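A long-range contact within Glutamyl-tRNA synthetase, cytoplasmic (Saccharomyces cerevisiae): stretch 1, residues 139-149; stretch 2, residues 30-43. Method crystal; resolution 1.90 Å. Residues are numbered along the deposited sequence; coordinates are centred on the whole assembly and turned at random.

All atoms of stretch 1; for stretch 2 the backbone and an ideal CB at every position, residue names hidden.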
# COMPACT_ATOMS: atom_id res chain seq x y z
N ASP A 139 5.51 -0.96 -6.76
CA ASP A 139 4.11 -1.11 -7.11
C ASP A 139 3.25 -1.14 -5.85
O ASP A 139 2.16 -0.58 -5.83
CB ASP A 139 3.90 -2.41 -7.91
CG ASP A 139 4.67 -2.41 -9.21
OD1 ASP A 139 5.75 -3.07 -9.26
OD2 ASP A 139 4.22 -1.74 -10.17
N VAL A 140 3.74 -1.78 -4.79
CA VAL A 140 2.95 -1.94 -3.57
C VAL A 140 2.73 -0.59 -2.92
O VAL A 140 1.61 -0.25 -2.52
CB VAL A 140 3.66 -2.93 -2.60
CG1 VAL A 140 2.97 -3.00 -1.28
CG2 VAL A 140 3.75 -4.32 -3.24
N ALA A 141 3.78 0.19 -2.86
CA ALA A 141 3.70 1.50 -2.26
C ALA A 141 2.80 2.43 -3.07
O ALA A 141 1.99 3.16 -2.48
CB ALA A 141 5.11 2.10 -2.09
N CYS A 142 2.93 2.42 -4.40
CA CYS A 142 2.12 3.32 -5.22
C CYS A 142 0.67 2.88 -5.26
O CYS A 142 -0.23 3.72 -5.24
CB CYS A 142 2.70 3.49 -6.63
SG CYS A 142 4.30 4.35 -6.66
N TRP A 143 0.43 1.57 -5.27
CA TRP A 143 -0.95 1.09 -5.28
C TRP A 143 -1.66 1.42 -3.98
O TRP A 143 -2.79 1.95 -3.99
CB TRP A 143 -1.04 -0.40 -5.53
CG TRP A 143 -2.42 -0.83 -5.98
CD1 TRP A 143 -2.82 -0.98 -7.25
CD2 TRP A 143 -3.56 -1.18 -5.16
NE1 TRP A 143 -4.12 -1.40 -7.30
CE2 TRP A 143 -4.61 -1.52 -6.02
CE3 TRP A 143 -3.80 -1.21 -3.77
CZ2 TRP A 143 -5.88 -1.89 -5.56
CZ3 TRP A 143 -5.04 -1.59 -3.32
CH2 TRP A 143 -6.06 -1.94 -4.21
N GLY A 144 -1.01 1.13 -2.87
CA GLY A 144 -1.53 1.47 -1.54
C GLY A 144 -1.81 2.95 -1.38
O GLY A 144 -2.88 3.35 -0.92
N ALA A 145 -0.86 3.78 -1.80
CA ALA A 145 -1.03 5.23 -1.74
C ALA A 145 -2.30 5.65 -2.50
O ALA A 145 -3.11 6.43 -1.99
CB ALA A 145 0.22 5.95 -2.29
N LEU A 146 -2.49 5.15 -3.71
CA LEU A 146 -3.68 5.57 -4.51
C LEU A 146 -4.99 5.01 -3.95
O LEU A 146 -6.04 5.69 -3.98
CB LEU A 146 -3.50 5.22 -6.01
CG LEU A 146 -2.30 5.90 -6.72
CD1 LEU A 146 -2.13 5.31 -8.13
CD2 LEU A 146 -2.46 7.41 -6.81
N ARG A 147 -4.95 3.81 -3.39
CA ARG A 147 -6.10 3.23 -2.70
C ARG A 147 -6.52 4.14 -1.56
O ARG A 147 -7.70 4.32 -1.31
CB ARG A 147 -5.81 1.82 -2.16
CG ARG A 147 -7.00 1.09 -1.51
CD ARG A 147 -8.21 1.10 -2.44
NE ARG A 147 -9.41 0.53 -1.86
CZ ARG A 147 -10.30 1.21 -1.15
NH1 ARG A 147 -10.15 2.51 -0.90
NH2 ARG A 147 -11.35 0.57 -0.68
N SER A 148 -5.55 4.71 -0.87
CA SER A 148 -5.85 5.55 0.30
C SER A 148 -6.41 6.92 -0.13
O SER A 148 -7.09 7.59 0.65
CB SER A 148 -4.59 5.74 1.16
OG SER A 148 -3.81 6.86 0.70
N ASN A 149 -6.13 7.34 -1.37
CA ASN A 149 -6.42 8.71 -1.83
C ASN A 149 -7.59 8.77 -2.79
O ASN A 149 -7.44 8.51 -3.99
CB ASN A 149 -5.19 9.28 -2.52
CG ASN A 149 -5.28 10.75 -2.79
OD1 ASN A 149 -4.24 11.40 -2.92
ND2 ASN A 149 -6.49 11.31 -2.86
N UNK A 30 -6.62 8.75 8.98
CA UNK A 30 -7.20 9.44 7.82
C UNK A 30 -6.56 9.06 6.52
O UNK A 30 -7.19 9.18 5.50
CB UNK A 30 -7.09 10.96 8.00
N UNK A 31 -5.32 8.61 6.54
CA UNK A 31 -4.72 7.98 5.40
C UNK A 31 -4.34 6.58 5.84
O UNK A 31 -3.35 6.39 6.54
CB UNK A 31 -3.52 8.77 4.88
N UNK A 32 -5.15 5.62 5.43
CA UNK A 32 -5.00 4.21 5.82
C UNK A 32 -3.74 3.59 5.23
O UNK A 32 -3.39 3.84 4.06
CB UNK A 32 -6.22 3.40 5.38
N UNK A 33 -3.05 2.79 6.05
CA UNK A 33 -1.76 2.20 5.72
C UNK A 33 -1.90 0.99 4.78
O UNK A 33 -1.46 -0.12 5.09
CB UNK A 33 -1.04 1.78 7.00
N UNK A 34 -2.49 1.21 3.61
CA UNK A 34 -2.72 0.12 2.67
C UNK A 34 -1.40 -0.48 2.20
O UNK A 34 -1.27 -1.69 2.09
CB UNK A 34 -3.53 0.61 1.47
N UNK A 35 -0.42 0.36 1.92
CA UNK A 35 0.83 -0.13 1.38
C UNK A 35 1.49 -1.14 2.32
O UNK A 35 1.97 -2.18 1.89
CB UNK A 35 1.78 1.04 1.11
N UNK A 36 1.47 -0.78 3.60
CA UNK A 36 2.03 -1.54 4.70
C UNK A 36 1.27 -2.82 4.84
O UNK A 36 1.87 -3.89 4.95
CB UNK A 36 2.00 -0.74 6.01
N UNK A 37 -0.05 -2.74 4.84
CA UNK A 37 -0.88 -3.94 4.92
C UNK A 37 -0.65 -4.89 3.75
O UNK A 37 -0.59 -6.10 3.96
CB UNK A 37 -2.36 -3.55 4.98
N UNK A 38 -0.53 -4.36 2.53
CA UNK A 38 -0.37 -5.22 1.34
C UNK A 38 1.02 -5.90 1.39
O UNK A 38 1.19 -7.11 1.14
CB UNK A 38 -0.53 -4.40 0.05
N UNK A 39 2.03 -5.13 1.80
CA UNK A 39 3.38 -5.66 1.99
C UNK A 39 3.37 -6.91 2.87
O UNK A 39 4.07 -7.89 2.58
CB UNK A 39 4.29 -4.59 2.61
N UNK A 40 2.62 -6.82 3.98
CA UNK A 40 2.49 -7.89 4.96
C UNK A 40 1.72 -9.04 4.37
O UNK A 40 2.06 -10.17 4.59
CB UNK A 40 1.81 -7.39 6.23
N UNK A 41 0.70 -8.76 3.57
CA UNK A 41 -0.02 -9.83 2.89
C UNK A 41 0.86 -10.58 1.90
O UNK A 41 0.75 -11.81 1.78
CB UNK A 41 -1.24 -9.26 2.17
N UNK A 42 1.75 -9.85 1.22
CA UNK A 42 2.69 -10.47 0.30
C UNK A 42 3.65 -11.37 1.07
O UNK A 42 3.90 -12.52 0.71
CB UNK A 42 3.46 -9.41 -0.49
N UNK A 43 4.19 -10.85 2.16
CA UNK A 43 5.11 -11.60 3.00
C UNK A 43 4.48 -12.92 3.51
O UNK A 43 5.05 -14.02 3.35
CB UNK A 43 5.55 -10.73 4.18

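The helix that carries Val-140 to Arg-147 and the helix from position 34 approach to 7.8 Å between axes, with their directions 135° apart.

Position 30 has a CB directed away, with nothing of stretch 1 within 5.5 Å. A phi of -65° admits proline among many others. It is Pro-30, whose O accepts from a water that also donates to Ser-148 O.

At position 31 the CB points sideways, 4.6 Å from Ser-148 OG, and phi/psi of -120/102 is extended, a region favourable to beta-branched residues. A small polar group could reach the hydroxyl, or an aliphatic one could lie against it. Ile-31 is found, with CG2 at 3.3 Å from Ser-148 OG. That hydroxyl already donates to Ala-145 O (Ser-148 OG to Ala-145 O, 2.8 Å), so the methyl packs beside a satisfied group.

Position 32 is again extended and sideways, its ideal CB 5.1 Å from Ser-148 CB, so many medium-sized side chains would fit. The residue is Val-32. Its backbone does more than its side chain: Val-32 O lies 3.7 Å from Ser-148 CB, and N donates to a second water that donates to Ser-148 O.

Position 33 points away and immediately precedes the helix. Serine, threonine, aspartate or asparagine are common at such an N-cap; Ala-33 offers no capping side chain.

Position 34 points toward stretch 1, with its ideal CB 3.7 Å from Gly-144 O and 4.5 Å from Arg-147 CB. The aliphatic part of the arginine offers a surface for a long aliphatic or aromatic side chain, and its guanidinium could also attract an acid. The deposited Tyr-34, chi1 m, lays its ring face against Arg-147: Arg-147 CG is 3.8 Å from the centroid of the Tyr-34 ring and 12° off its normal, a CH-pi contact. Tyr-34 OH lies over one face of the guanidinium.

Position 35 is the tightest. Its CA is 4.1 Å from Gly-144 CA, and its ideal CB is 3.9 Å from both Val-140 O and Ala-141 CA. A small residue looks most comfortable. It is Ala-35. The closeness is reciprocal: an ideal CB on Gly-144 would fall 2.5 Å from Ala-35 N, a clash.

Positions 36 and 37 turn away and sideways, respectively, and make no contact; they are Glu-36 and Leu-37.

Position 38 points toward stretch 1, its ideal CB 4.0 Å from Val-140 CG1, with Trp-143 nearby. An aliphatic side chain of some length suits it. Ile-38 places CG2 4.0 Å from Val-140 CG1 and CD1 3.4 Å from Trp-143 CE3.

At position 39 the CB points sideways, 4.4 Å from Val-140 CG1, where a small apolar group is apt; Ala-39 fills it.

Positions 40 and 41, out of reach, are Ala-40 and Arg-41.

Position 42 points toward stretch 1, but its ideal CB has no neighbour within 5.5 Å, so only a longer side chain would reach, an apolar one matching Val-140. Ile-42 extends CD1 to 3.3 Å from Val-140 CG2, completing with Ala-35, Ile-38 and Ala-39 the hole in which the Val-140 side chain sits as a knob.

Position 43 is out of reach; it is Val-43.

Stretch 2 30-43: PIVAYAELIAARIV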
# COMPACT_ATOMS: atom_id res chain seq x y z
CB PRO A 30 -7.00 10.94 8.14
CG PRO A 30 -6.01 11.00 9.24
CD PRO A 30 -5.97 9.67 9.93
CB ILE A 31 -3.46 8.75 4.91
CG1 ILE A 31 -3.78 10.25 4.75
CG2 ILE A 31 -2.92 8.11 3.63
CD1 ILE A 31 -2.51 11.12 4.53
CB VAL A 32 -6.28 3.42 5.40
CG1 VAL A 32 -6.12 1.90 5.64
CG2 VAL A 32 -7.51 3.98 6.14
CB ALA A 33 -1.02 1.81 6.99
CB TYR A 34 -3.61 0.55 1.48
CG TYR A 34 -5.07 0.69 1.83
CD1 TYR A 34 -5.67 1.95 1.89
CD2 TYR A 34 -5.83 -0.40 2.19
CE1 TYR A 34 -6.98 2.08 2.24
CE2 TYR A 34 -7.19 -0.26 2.54
CZ TYR A 34 -7.74 0.97 2.57
OH TYR A 34 -9.07 1.15 2.93
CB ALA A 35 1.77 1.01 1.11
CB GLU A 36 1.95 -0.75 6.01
CG GLU A 36 2.90 0.47 6.08
CD GLU A 36 2.34 1.76 5.39
OE1 GLU A 36 1.27 1.73 4.77
OE2 GLU A 36 2.99 2.83 5.48
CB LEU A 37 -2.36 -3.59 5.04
CG LEU A 37 -3.40 -4.73 5.01
CD1 LEU A 37 -3.38 -5.63 6.24
CD2 LEU A 37 -4.78 -4.09 4.86
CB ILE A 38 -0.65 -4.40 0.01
CG1 ILE A 38 -2.13 -4.01 -0.07
CG2 ILE A 38 -0.37 -5.21 -1.24
CD1 ILE A 38 -2.47 -2.98 -1.17
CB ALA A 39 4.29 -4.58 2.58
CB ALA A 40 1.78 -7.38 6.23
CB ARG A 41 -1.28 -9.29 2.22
CG ARG A 41 -2.27 -8.81 3.26
CD ARG A 41 -3.30 -7.83 2.73
NE ARG A 41 -4.17 -8.36 1.68
CZ ARG A 41 -5.31 -9.05 1.87
NH1 ARG A 41 -5.75 -9.40 3.09
NH2 ARG A 41 -6.00 -9.45 0.82
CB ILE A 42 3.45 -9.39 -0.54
CG1 ILE A 42 2.45 -8.66 -1.45
CG2 ILE A 42 4.62 -10.08 -1.34
CD1 ILE A 42 2.94 -7.28 -2.03
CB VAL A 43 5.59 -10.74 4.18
CG1 VAL A 43 6.34 -11.59 5.20
CG2 VAL A 43 6.44 -9.59 3.70
O HOH W 1 -6.93 9.93 2.62
O HOH W 2 -7.42 6.18 3.38
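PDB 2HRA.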